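Local coordinates for protein hemolysin BL lytic component L1 (Bacillus cereus, PDB 7NMQ) that serves as a lytic component of hemolysin BL, an alpha-helical pore-forming toxin, and probably helps damage the host cell membrane, at residues Thr80-Asn83 with Ile84-Tyr87; Glu89-Gln92 with Asn93-Thr97; Asp116-Thr119 with Thr120-Asn124. All coordinates share one frame; numbering follows the deposited sequence.

Interaction 1 (Thr80-Asn83 with Ile84-Tyr87); sequences TARN and IVNY
Arg82 reaches forward to Val85 and Asn86 because its CG is turned anti to the backbone N (chi1 178°) and the chain then bends twice, at chi2 and chi3, instead of running straight out from the helix. The bends bring CD slantwise past the Asn86 amide, 3.7 Å from Asn86 ND2, and carry NH1 to 3.5 Å from Val85 CG1. Val85 CG2 lies over one face of the guanidinium, offset toward its rim. Guanidinium and Asn86 amide are turned 50° apart, and a water joins their polar ends: it accepts from Arg82 NH1 and donates to Asn86 OD1, each at 2.7 Å. The same NH1 forms a salt bridge with Glu355 of helix 330-357, so one nitrogen serves both the water and the carboxylate, and the charge is met by Glu355.

All of this sits on just over two turns of helix 45-103, one of the long helices of the bundle that places this toxin with the ClyA/HblB-like proteins. The i to i+4 ladder is uneven. Val85 N gives a straight bond to Ala81 O (N-H...O 167°), and Asn86 N one of 2.8 Å to Arg82 O, whereas Ile84 N divides itself between weak bonds to Thr80 O and Ala81 O.

A second water links Asn83 OD1, 2.9 Å away, to Asn86 ND2, which makes Asn86 the middle of a chain of two waters and three side chains. Asn83 OD1 also takes a hydrogen bond from Lys79 NZ, while its ND2 donates to Glu127 of helix 107-154. Ile84 packs against Trp311 and Leu14.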
ATOM      1  N   THR A  80       5.233   1.951 -11.635  1.00 13.55           N
ATOM      2  CA  THR A  80       4.449   0.802 -12.159  1.00 13.73           C
ATOM      3  C   THR A  80       3.104   1.362 -12.648  1.00 13.17           C
ATOM      4  O   THR A  80       2.575   0.963 -13.675  1.00 13.59           O
ATOM      5  CB  THR A  80       4.305  -0.268 -11.068  1.00 14.99           C
ATOM      6  OG1 THR A  80       5.622  -0.606 -10.609  1.00 15.94           O
ATOM      7  CG2 THR A  80       3.549  -1.476 -11.573  1.00 15.75           C
ATOM      8  N   ALA A  81       2.485   2.251 -11.864  1.00 13.82           N
ATOM      9  CA  ALA A  81       1.207   2.888 -12.242  1.00 13.13           C
ATOM     10  C   ALA A  81       1.427   3.835 -13.428  1.00 12.78           C
ATOM     11  O   ALA A  81       0.565   3.890 -14.319  1.00 12.83           O
ATOM     12  CB  ALA A  81       0.529   3.595 -11.105  1.00 13.72           C
ATOM     13  N   ARG A  82       2.496   4.625 -13.428  1.00 12.27           N
ATOM     14  CA  ARG A  82       2.798   5.547 -14.536  1.00 13.19           C
ATOM     15  C   ARG A  82       2.915   4.721 -15.827  1.00 12.54           C
ATOM     16  O   ARG A  82       2.492   5.209 -16.875  1.00 13.06           O
ATOM     17  CB  ARG A  82       4.095   6.311 -14.233  1.00 14.20           C
ATOM     18  CG  ARG A  82       4.556   7.274 -15.316  1.00 16.52           C
ATOM     19  CD  ARG A  82       3.488   8.204 -15.858  1.00 20.02           C
ATOM     20  NE  ARG A  82       2.928   8.993 -14.786  1.00 21.73           N
ATOM     21  CZ  ARG A  82       1.925   9.860 -14.877  1.00 23.35           C
ATOM     22  NH1 ARG A  82       1.312  10.096 -16.028  1.00 25.43           N
ATOM     23  NH2 ARG A  82       1.545  10.497 -13.776  1.00 27.61           N
ATOM     24  N   ASN A  83       3.495   3.535 -15.774  1.00 13.02           N
ATOM     25  CA  ASN A  83       3.630   2.694 -16.996  1.00 12.05           C
ATOM     26  C   ASN A  83       2.250   2.303 -17.533  1.00 12.18           C
ATOM     27  O   ASN A  83       2.101   2.210 -18.741  1.00 12.77           O
ATOM     28  CB  ASN A  83       4.487   1.469 -16.719  1.00 12.96           C
ATOM     29  CG  ASN A  83       5.935   1.820 -16.513  1.00 14.19           C
ATOM     30  OD1 ASN A  83       6.380   2.937 -16.826  1.00 15.95           O
ATOM     31  ND2 ASN A  83       6.674   0.846 -15.972  1.00 15.65           N
ATOM     32  N   ILE A  84       1.262   2.142 -16.679  1.00 11.97           N
ATOM     33  CA  ILE A  84      -0.129   1.849 -17.112  1.00 11.65           C
ATOM     34  C   ILE A  84      -0.662   3.081 -17.827  1.00 12.49           C
ATOM     35  O   ILE A  84      -1.263   2.981 -18.905  1.00 13.24           O
ATOM     36  CB  ILE A  84      -0.973   1.391 -15.911  1.00 12.70           C
ATOM     37  CG1 ILE A  84      -0.421   0.052 -15.420  1.00 13.45           C
ATOM     38  CG2 ILE A  84      -2.430   1.326 -16.304  1.00 13.51           C
ATOM     39  CD1 ILE A  84      -1.006  -0.430 -14.123  1.00 15.46           C
ATOM     40  N   VAL A  85      -0.507   4.254 -17.209  1.00 12.68           N
ATOM     41  CA  VAL A  85      -0.929   5.514 -17.855  1.00 12.49           C
ATOM     42  C   VAL A  85      -0.246   5.616 -19.221  1.00 12.39           C
ATOM     43  O   VAL A  85      -0.924   5.974 -20.218  1.00 13.04           O
ATOM     44  CB  VAL A  85      -0.602   6.750 -17.006  1.00 12.85           C
ATOM     45  CG1 VAL A  85      -0.958   8.022 -17.773  1.00 14.61           C
ATOM     46  CG2 VAL A  85      -1.287   6.725 -15.643  1.00 13.49           C
ATOM     47  N   ASN A  86       1.053   5.389 -19.296  1.00 12.33           N
ATOM     48  CA  ASN A  86       1.799   5.577 -20.562  1.00 11.92           C
ATOM     49  C   ASN A  86       1.334   4.544 -21.592  1.00 11.83           C
ATOM     50  O   ASN A  86       1.363   4.878 -22.789  1.00 12.65           O
ATOM     51  CB  ASN A  86       3.282   5.527 -20.304  1.00 13.66           C
ATOM     52  CG  ASN A  86       3.753   6.810 -19.645  1.00 16.81           C
ATOM     53  OD1 ASN A  86       3.203   7.873 -19.894  1.00 21.94           O
ATOM     54  ND2 ASN A  86       4.880   6.759 -19.007  1.00 21.24           N
ATOM     55  N   TYR A  87       0.941   3.365 -21.181  1.00 12.14           N
ATOM     56  CA  TYR A  87       0.442   2.357 -22.161  1.00 12.04           C
ATOM     57  C   TYR A  87      -0.885   2.869 -22.712  1.00 12.43           C
ATOM     58  O   TYR A  87      -1.110   2.841 -23.923  1.00 12.03           O
ATOM     59  CB  TYR A  87       0.302   0.966 -21.555  1.00 12.27           C
ATOM     60  CG  TYR A  87      -0.106   0.013 -22.654  1.00 12.03           C
ATOM     61  CD1 TYR A  87       0.839  -0.583 -23.465  1.00 12.71           C
ATOM     62  CD2 TYR A  87      -1.447  -0.194 -22.941  1.00 12.01           C
ATOM     63  CE1 TYR A  87       0.442  -1.386 -24.521  1.00 13.74           C
ATOM     64  CE2 TYR A  87      -1.845  -1.029 -23.981  1.00 12.44           C
ATOM     65  CZ  TYR A  87      -0.889  -1.613 -24.785  1.00 12.85           C
ATOM     66  OH  TYR A  87      -1.214  -2.404 -25.865  1.00 13.97           O
TER
HETATM   67  O   HOH W   1       2.117   9.934 -18.555  1.00 26.42           O
HETATM   68  O   HOH W   2       6.356   4.082 -19.538  1.00 40.23           O

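Interaction 2 (Glu89-Gln92 with Asn93-Thr97); sequences EQFQ and NYYDT
Gln90 and Tyr94, one helical turn apart, lie side by side and point the same way, the amide plane turned 66° from the ring. Gln90 runs out fully extended, with CG anti to the backbone N (chi1 -172°) and chi2 near 180°, so that its length follows one side of the phenol. Gln90 CG sits 3.6 Å from Tyr94 CE1, and farther out Gln90 NE2 comes to 3.7 Å from Tyr94 CZ. At the base of the ring Tyr94 CD1 is only 3.2 Å from Gln90 O, the carbonyl that also accepts the bond from Tyr94 N at 2.9 Å.

Phe91 and Tyr95 make a looser pair on another side of the helix: Phe91 CE1 approaches Tyr95 CD1 obliquely at 4.3 Å. Both rings turn to helix 330-357, where Phe91 meets Trp347 and Tyr95 takes a cation-pi contact from Lys344. In the bundle of long helices built by this ClyA-like toxin, helix 45-103 presents Phe91 and Tyr95 to helix 330-357 and Gln90 and Tyr94 to helix 107-154, with Phe91 also reaching Leu117.

The backbone carries the usual i to i+4 bond from Asn93 N to Glu89 O, 3.0 Å, and a water bonded to Gln92 O also accepts from Asp96 N at 2.9 Å. Gln92 bends at chi2, its NE2 bonding to Asp88 and its OE1 to Lys344.

Gln90 OE1 is held by Thr120 and Tyr94 OH by Asp116, which should limit rotation of both groups; CG and the amide NE2 of Gln90 both pack along the CD1-CE1 side of the ring, while OE1 and OH serve the next helix.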
ATOM      1  N   GLU A  89      -1.715   5.982 -23.106  0.50 12.50           N
ATOM      2  CA  GLU A  89      -1.400   7.093 -24.046  0.50 13.84           C
ATOM      3  C   GLU A  89      -0.863   6.478 -25.347  0.50 13.05           C
ATOM      4  O   GLU A  89      -1.233   6.978 -26.428  0.50 14.05           O
ATOM      5  CB  GLU A  89      -0.420   8.101 -23.454  0.50 15.51           C
ATOM      6  CG  GLU A  89      -0.838   8.571 -22.068  0.50 17.57           C
ATOM      7  CD  GLU A  89      -1.392   9.977 -21.858  0.50 22.98           C
ATOM      8  OE1 GLU A  89      -0.590  10.910 -21.704  0.50 27.79           O
ATOM      9  OE2 GLU A  89      -2.612  10.122 -21.748  0.50 27.05           O
ATOM     10  N   GLN A  90      -0.055   5.416 -25.283  1.00 12.62           N
ATOM     11  CA  GLN A  90       0.460   4.806 -26.529  1.00 12.17           C
ATOM     12  C   GLN A  90      -0.714   4.183 -27.294  1.00 12.17           C
ATOM     13  O   GLN A  90      -0.794   4.386 -28.507  1.00 12.67           O
ATOM     14  CB  GLN A  90       1.519   3.758 -26.212  1.00 12.27           C
ATOM     15  CG  GLN A  90       2.199   3.259 -27.470  1.00 13.54           C
ATOM     16  CD  GLN A  90       3.314   2.285 -27.233  1.00 15.35           C
ATOM     17  OE1 GLN A  90       3.633   1.935 -26.126  1.00 18.07           O
ATOM     18  NE2 GLN A  90       3.973   1.881 -28.285  1.00 18.55           N
ATOM     19  N   PHE A  91      -1.549   3.412 -26.648  1.00 12.07           N
ATOM     20  CA  PHE A  91      -2.690   2.711 -27.297  1.00 11.73           C
ATOM     21  C   PHE A  91      -3.598   3.756 -27.957  1.00 12.17           C
ATOM     22  O   PHE A  91      -3.965   3.620 -29.138  1.00 12.49           O
ATOM     23  CB  PHE A  91      -3.455   1.862 -26.290  1.00 12.37           C
ATOM     24  CG  PHE A  91      -4.472   0.992 -26.956  1.00 12.35           C
ATOM     25  CD1 PHE A  91      -5.706   1.477 -27.294  1.00 12.39           C
ATOM     26  CD2 PHE A  91      -4.092  -0.239 -27.465  1.00 13.64           C
ATOM     27  CE1 PHE A  91      -6.600   0.684 -27.995  1.00 14.53           C
ATOM     28  CE2 PHE A  91      -4.984  -1.043 -28.140  1.00 15.56           C
ATOM     29  CZ  PHE A  91      -6.238  -0.575 -28.415  1.00 15.27           C
ATOM     30  N   GLN A  92      -3.904   4.843 -27.225  1.00 12.60           N
ATOM     31  CA  GLN A  92      -4.837   5.862 -27.764  1.00 13.36           C
ATOM     32  C   GLN A  92      -4.210   6.489 -28.998  1.00 13.89           C
ATOM     33  O   GLN A  92      -4.933   6.820 -29.948  1.00 14.75           O
ATOM     34  CB  GLN A  92      -5.164   6.954 -26.761  1.00 14.04           C
ATOM     35  CG  GLN A  92      -5.858   6.455 -25.504  1.00 15.49           C
ATOM     36  CD  GLN A  92      -7.210   5.846 -25.765  1.00 16.10           C
ATOM     37  OE1 GLN A  92      -7.905   6.245 -26.709  1.00 19.03           O
ATOM     38  NE2 GLN A  92      -7.601   4.917 -24.904  1.00 15.70           N
ATOM     39  N   ASN A  93      -2.906   6.727 -28.953  1.00 13.22           N
ATOM     40  CA  ASN A  93      -2.204   7.386 -30.060  1.00 13.61           C
ATOM     41  C   ASN A  93      -2.019   6.432 -31.264  1.00 13.64           C
ATOM     42  O   ASN A  93      -1.885   6.948 -32.385  1.00 14.66           O
ATOM     43  CB  ASN A  93      -0.877   7.940 -29.584  1.00 14.81           C
ATOM     44  CG  ASN A  93      -0.321   8.848 -30.647  1.00 15.89           C
ATOM     45  OD1 ASN A  93      -1.031   9.710 -31.181  1.00 20.39           O
ATOM     46  ND2 ASN A  93       0.917   8.628 -30.981  1.00 18.64           N
ATOM     47  N   TYR A  94      -1.956   5.130 -31.046  1.00 12.27           N
ATOM     48  CA  TYR A  94      -1.799   4.137 -32.141  1.00 12.63           C
ATOM     49  C   TYR A  94      -3.184   3.847 -32.737  1.00 12.71           C
ATOM     50  O   TYR A  94      -3.224   3.351 -33.871  1.00 13.14           O
ATOM     51  CB  TYR A  94      -1.131   2.841 -31.669  1.00 12.84           C
ATOM     52  CG  TYR A  94       0.374   2.800 -31.690  1.00 14.04           C
ATOM     53  CD1 TYR A  94       1.144   3.720 -31.008  1.00 15.01           C
ATOM     54  CD2 TYR A  94       1.064   1.885 -32.458  1.00 17.08           C
ATOM     55  CE1 TYR A  94       2.529   3.707 -31.021  1.00 15.48           C
ATOM     56  CE2 TYR A  94       2.447   1.860 -32.487  1.00 16.38           C
ATOM     57  CZ  TYR A  94       3.197   2.761 -31.773  1.00 16.10           C
ATOM     58  OH  TYR A  94       4.568   2.706 -31.835  1.00 18.08           O
ATOM     59  N   TYR A  95      -4.262   4.077 -32.024  1.00 12.38           N
ATOM     60  CA  TYR A  95      -5.591   3.519 -32.367  1.00 12.50           C
ATOM     61  C   TYR A  95      -5.961   3.887 -33.798  1.00 12.66           C
ATOM     62  O   TYR A  95      -6.381   3.005 -34.588  1.00 12.60           O
ATOM     63  CB  TYR A  95      -6.641   4.051 -31.385  1.00 13.29           C
ATOM     64  CG  TYR A  95      -8.046   3.610 -31.721  1.00 14.27           C
ATOM     65  CD1 TYR A  95      -8.503   2.335 -31.419  1.00 14.17           C
ATOM     66  CD2 TYR A  95      -8.900   4.433 -32.429  1.00 15.81           C
ATOM     67  CE1 TYR A  95      -9.809   1.950 -31.700  1.00 17.32           C
ATOM     68  CE2 TYR A  95     -10.207   4.060 -32.711  1.00 16.68           C
ATOM     69  CZ  TYR A  95     -10.661   2.805 -32.375  1.00 17.48           C
ATOM     70  OH  TYR A  95     -11.948   2.479 -32.721  1.00 22.42           O
ATOM     71  N   ASP A  96      -5.900   5.161 -34.156  1.00 13.43           N
ATOM     72  CA  ASP A  96      -6.380   5.524 -35.519  1.00 14.12           C
ATOM     73  C   ASP A  96      -5.561   4.816 -36.629  1.00 14.25           C
ATOM     74  O   ASP A  96      -6.156   4.427 -37.666  1.00 14.75           O
ATOM     75  CB  ASP A  96      -6.368   7.026 -35.739  1.00 15.93           C
ATOM     76  CG  ASP A  96      -7.485   7.779 -35.051  1.00 19.54           C
ATOM     77  OD1 ASP A  96      -8.480   7.127 -34.638  1.00 22.97           O
ATOM     78  OD2 ASP A  96      -7.347   9.023 -34.924  1.00 24.82           O
ATOM     79  N   THR A  97      -4.257   4.675 -36.457  1.00 13.27           N
ATOM     80  CA  THR A  97      -3.375   3.975 -37.404  1.00 12.96           C
ATOM     81  C   THR A  97      -3.785   2.504 -37.464  1.00 13.04           C
ATOM     82  O   THR A  97      -3.816   1.915 -38.574  1.00 14.35           O
ATOM     83  CB  THR A  97      -1.889   4.100 -37.080  1.00 13.66           C
ATOM     84  OG1 THR A  97      -1.595   5.490 -37.058  1.00 16.18           O
ATOM     85  CG2 THR A  97      -0.993   3.370 -38.044  1.00 14.95           C
TER
HETATM   86  O   HOH W   3      -5.270   7.503 -32.572  1.00 15.27           O

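Interaction 3 (Asp116-Thr119 with Thr120-Asn124); sequences DLIT and TINTN. With EDO (1,2-ethanediol), chain F.
Ile118 and Asn122 lie side by side on the same flank of helix 107-154, pointing the same way, with Ile118 CG2 3.6 Å from Asn122 ND2. The helix is one of the long rods in the bundle of this ClyA-like toxin, and Asp116-Asn124 form two and a half regular turns of it.

Backbone bonds account for most of the polar contact. Four successive i to i+4 bonds link the two halves, from Thr120 N to Asp116 O, Ile121 N to Leu117 O, Asn122 N to Ile118 O and Thr123 N to Thr119 O; the third is the shortest at 2.8 Å, and their N-H...O angles stay within 160° to 163°.

The isoleucines and Leu117 pack on the neighbouring helices. Ile118 and Ile121 both rest on Tyr318 of helix 275-325, and Leu117 packs on Tyr87 and Gln90 of helix 45-103. Within the helix, Ile121 has CG1 beside its own backbone N (chi1 -69°), which leans the branch back over the preceding turn and brings Ile121 CG1 to 3.3 Å from the carbonyl oxygen of Leu117.

Among the polar side chains, Asp116 OD2 bonds to Tyr94 and Thr120 OG1 to Gln90, tying this helix to the preceding one. The Asn122 amide drapes over the carbonyl of the earlier turn, its CG 3.4 Å from Ile118 O.

A 1,2-ethanediol, probably from the crystallisation liquor, settles on the outer surface and also bonds to Asn115. Thr119 OG1, which bonds to Asn115 O as well, meets the diol O2 at 2.6 Å.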
ATOM      1  N   ASP A 116       4.806  -3.138 -31.752  1.00 13.43           N
ATOM      2  CA  ASP A 116       5.289  -2.008 -30.913  1.00 12.98           C
ATOM      3  C   ASP A 116       4.584  -2.056 -29.557  1.00 13.08           C
ATOM      4  O   ASP A 116       5.212  -1.791 -28.523  1.00 14.02           O
ATOM      5  CB  ASP A 116       5.005  -0.642 -31.517  1.00 14.81           C
ATOM      6  CG  ASP A 116       5.870  -0.310 -32.700  1.00 18.35           C
ATOM      7  OD1 ASP A 116       6.817  -1.101 -33.013  1.00 22.07           O
ATOM      8  OD2 ASP A 116       5.605   0.756 -33.308  1.00 22.49           O
ATOM      9  N   LEU A 117       3.289  -2.353 -29.553  1.00 12.01           N
ATOM     10  CA  LEU A 117       2.537  -2.420 -28.278  1.00 11.65           C
ATOM     11  C   LEU A 117       3.051  -3.612 -27.471  1.00 11.92           C
ATOM     12  O   LEU A 117       3.193  -3.452 -26.237  1.00 12.70           O
ATOM     13  CB  LEU A 117       1.038  -2.504 -28.569  1.00 11.64           C
ATOM     14  CG  LEU A 117       0.474  -1.218 -29.163  1.00 12.57           C
ATOM     15  CD1 LEU A 117      -0.941  -1.428 -29.665  1.00 13.45           C
ATOM     16  CD2 LEU A 117       0.490  -0.071 -28.170  1.00 14.56           C
ATOM     17  N   ILE A 118       3.340  -4.745 -28.100  1.00 11.65           N
ATOM     18  CA  ILE A 118       3.924  -5.907 -27.380  1.00 12.55           C
ATOM     19  C   ILE A 118       5.260  -5.510 -26.765  1.00 12.75           C
ATOM     20  O   ILE A 118       5.551  -5.954 -25.622  1.00 13.80           O
ATOM     21  CB  ILE A 118       4.080  -7.115 -28.315  1.00 13.60           C
ATOM     22  CG1 ILE A 118       2.698  -7.646 -28.718  1.00 13.43           C
ATOM     23  CG2 ILE A 118       4.907  -8.190 -27.633  1.00 15.20           C
ATOM     24  CD1 ILE A 118       2.730  -8.612 -29.869  1.00 14.34           C
ATOM     25  N   THR A 119       6.069  -4.749 -27.482  1.00 12.80           N
ATOM     26  CA  THR A 119       7.378  -4.318 -26.958  1.00 13.79           C
ATOM     27  C   THR A 119       7.141  -3.587 -25.621  1.00 13.37           C
ATOM     28  O   THR A 119       7.836  -3.865 -24.620  1.00 14.39           O
ATOM     29  CB  THR A 119       8.126  -3.490 -27.997  1.00 15.18           C
ATOM     30  OG1 THR A 119       8.421  -4.325 -29.121  1.00 17.48           O
ATOM     31  CG2 THR A 119       9.386  -2.867 -27.439  1.00 17.99           C
ATOM     32  N   THR A 120       6.208  -2.658 -25.575  1.00 12.68           N
ATOM     33  CA  THR A 120       5.885  -1.889 -24.354  1.00 12.19           C
ATOM     34  C   THR A 120       5.371  -2.815 -23.264  1.00 11.98           C
ATOM     35  O   THR A 120       5.817  -2.695 -22.103  1.00 13.19           O
ATOM     36  CB  THR A 120       4.830  -0.829 -24.636  1.00 12.44           C
ATOM     37  OG1 THR A 120       5.413  -0.032 -25.681  1.00 14.26           O
ATOM     38  CG2 THR A 120       4.486  -0.012 -23.408  1.00 14.82           C
ATOM     39  N   ILE A 121       4.470  -3.738 -23.619  1.00 11.61           N
ATOM     40  CA  ILE A 121       3.931  -4.685 -22.620  1.00 12.17           C
ATOM     41  C   ILE A 121       5.095  -5.443 -21.996  1.00 12.62           C
ATOM     42  O   ILE A 121       5.135  -5.633 -20.741  1.00 13.04           O
ATOM     43  CB  ILE A 121       2.896  -5.614 -23.267  1.00 12.33           C
ATOM     44  CG1 ILE A 121       1.641  -4.853 -23.640  1.00 12.22           C
ATOM     45  CG2 ILE A 121       2.637  -6.808 -22.352  1.00 13.17           C
ATOM     46  CD1 ILE A 121       0.760  -5.563 -24.672  1.00 13.93           C
ATOM     47  N   ASN A 122       5.996  -5.942 -22.825  1.00 13.00           N
ATOM     48  CA  ASN A 122       7.094  -6.780 -22.293  1.00 14.95           C
ATOM     49  C   ASN A 122       8.013  -5.924 -21.418  1.00 14.49           C
ATOM     50  O   ASN A 122       8.466  -6.393 -20.372  1.00 16.79           O
ATOM     51  CB  ASN A 122       7.898  -7.414 -23.408  1.00 17.03           C
ATOM     52  CG  ASN A 122       7.110  -8.501 -24.097  1.00 17.86           C
ATOM     53  OD1 ASN A 122       6.135  -9.036 -23.563  1.00 21.94           O
ATOM     54  ND2 ASN A 122       7.551  -8.853 -25.282  1.00 20.87           N
ATOM     55  N   THR A 123       8.280  -4.694 -21.805  1.00 14.79           N
ATOM     56  CA  THR A 123       9.092  -3.747 -21.008  1.00 15.89           C
ATOM     57  C   THR A 123       8.422  -3.549 -19.648  1.00 14.44           C
ATOM     58  O   THR A 123       9.117  -3.594 -18.621  1.00 15.99           O
ATOM     59  CB  THR A 123       9.269  -2.395 -21.687  1.00 17.16           C
ATOM     60  OG1 THR A 123      10.008  -2.606 -22.878  1.00 20.77           O
ATOM     61  CG2 THR A 123       9.981  -1.354 -20.851  1.00 19.23           C
ATOM     62  N   ASN A 124       7.110  -3.327 -19.636  1.00 13.71           N
ATOM     63  CA  ASN A 124       6.349  -3.073 -18.402  1.00 12.56           C
ATOM     64  C   ASN A 124       6.419  -4.303 -17.518  1.00 12.88           C
ATOM     65  O   ASN A 124       6.567  -4.135 -16.300  1.00 14.13           O
ATOM     66  CB  ASN A 124       4.939  -2.625 -18.700  1.00 13.11           C
ATOM     67  CG  ASN A 124       4.931  -1.258 -19.344  1.00 13.72           C
ATOM     68  OD1 ASN A 124       5.921  -0.522 -19.322  1.00 15.84           O
ATOM     69  ND2 ASN A 124       3.795  -0.913 -19.887  1.00 14.53           N
TER
HETATM   70  C1  EDO F 505       8.646  -9.012 -29.029  1.00 38.41           C
HETATM   71  O1  EDO F 505       7.405  -9.411 -29.597  1.00 40.13           O
HETATM   72  C2  EDO F 505       8.756  -7.535 -28.875  1.00 38.94           C
HETATM   73  O2  EDO F 505       7.860  -6.813 -29.704  1.00 38.19           O

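Interactions 1 and 2 follow one another along helix 45-103, their centres 15 Å apart, and interaction 3 lies on the next helix, 107-154, with its centre 12 Å from that of interaction 1 and 14 Å from that of interaction 2. Beside interaction 1 Tyr87 packs on Leu117, Thr120 and Ile121, with Tyr87 CE1 3.8 Å from Ile121 CG1, and Asn83 meets Asn124. Beside interaction 2 two probable hydrogen bonds of 2.7 Å, from Tyr94 OH to Asp116 OD2 and between Gln90 OE1 and Thr120 OG1, join the packing of Gln90 on Leu117. The diol belongs to interaction 3 alone.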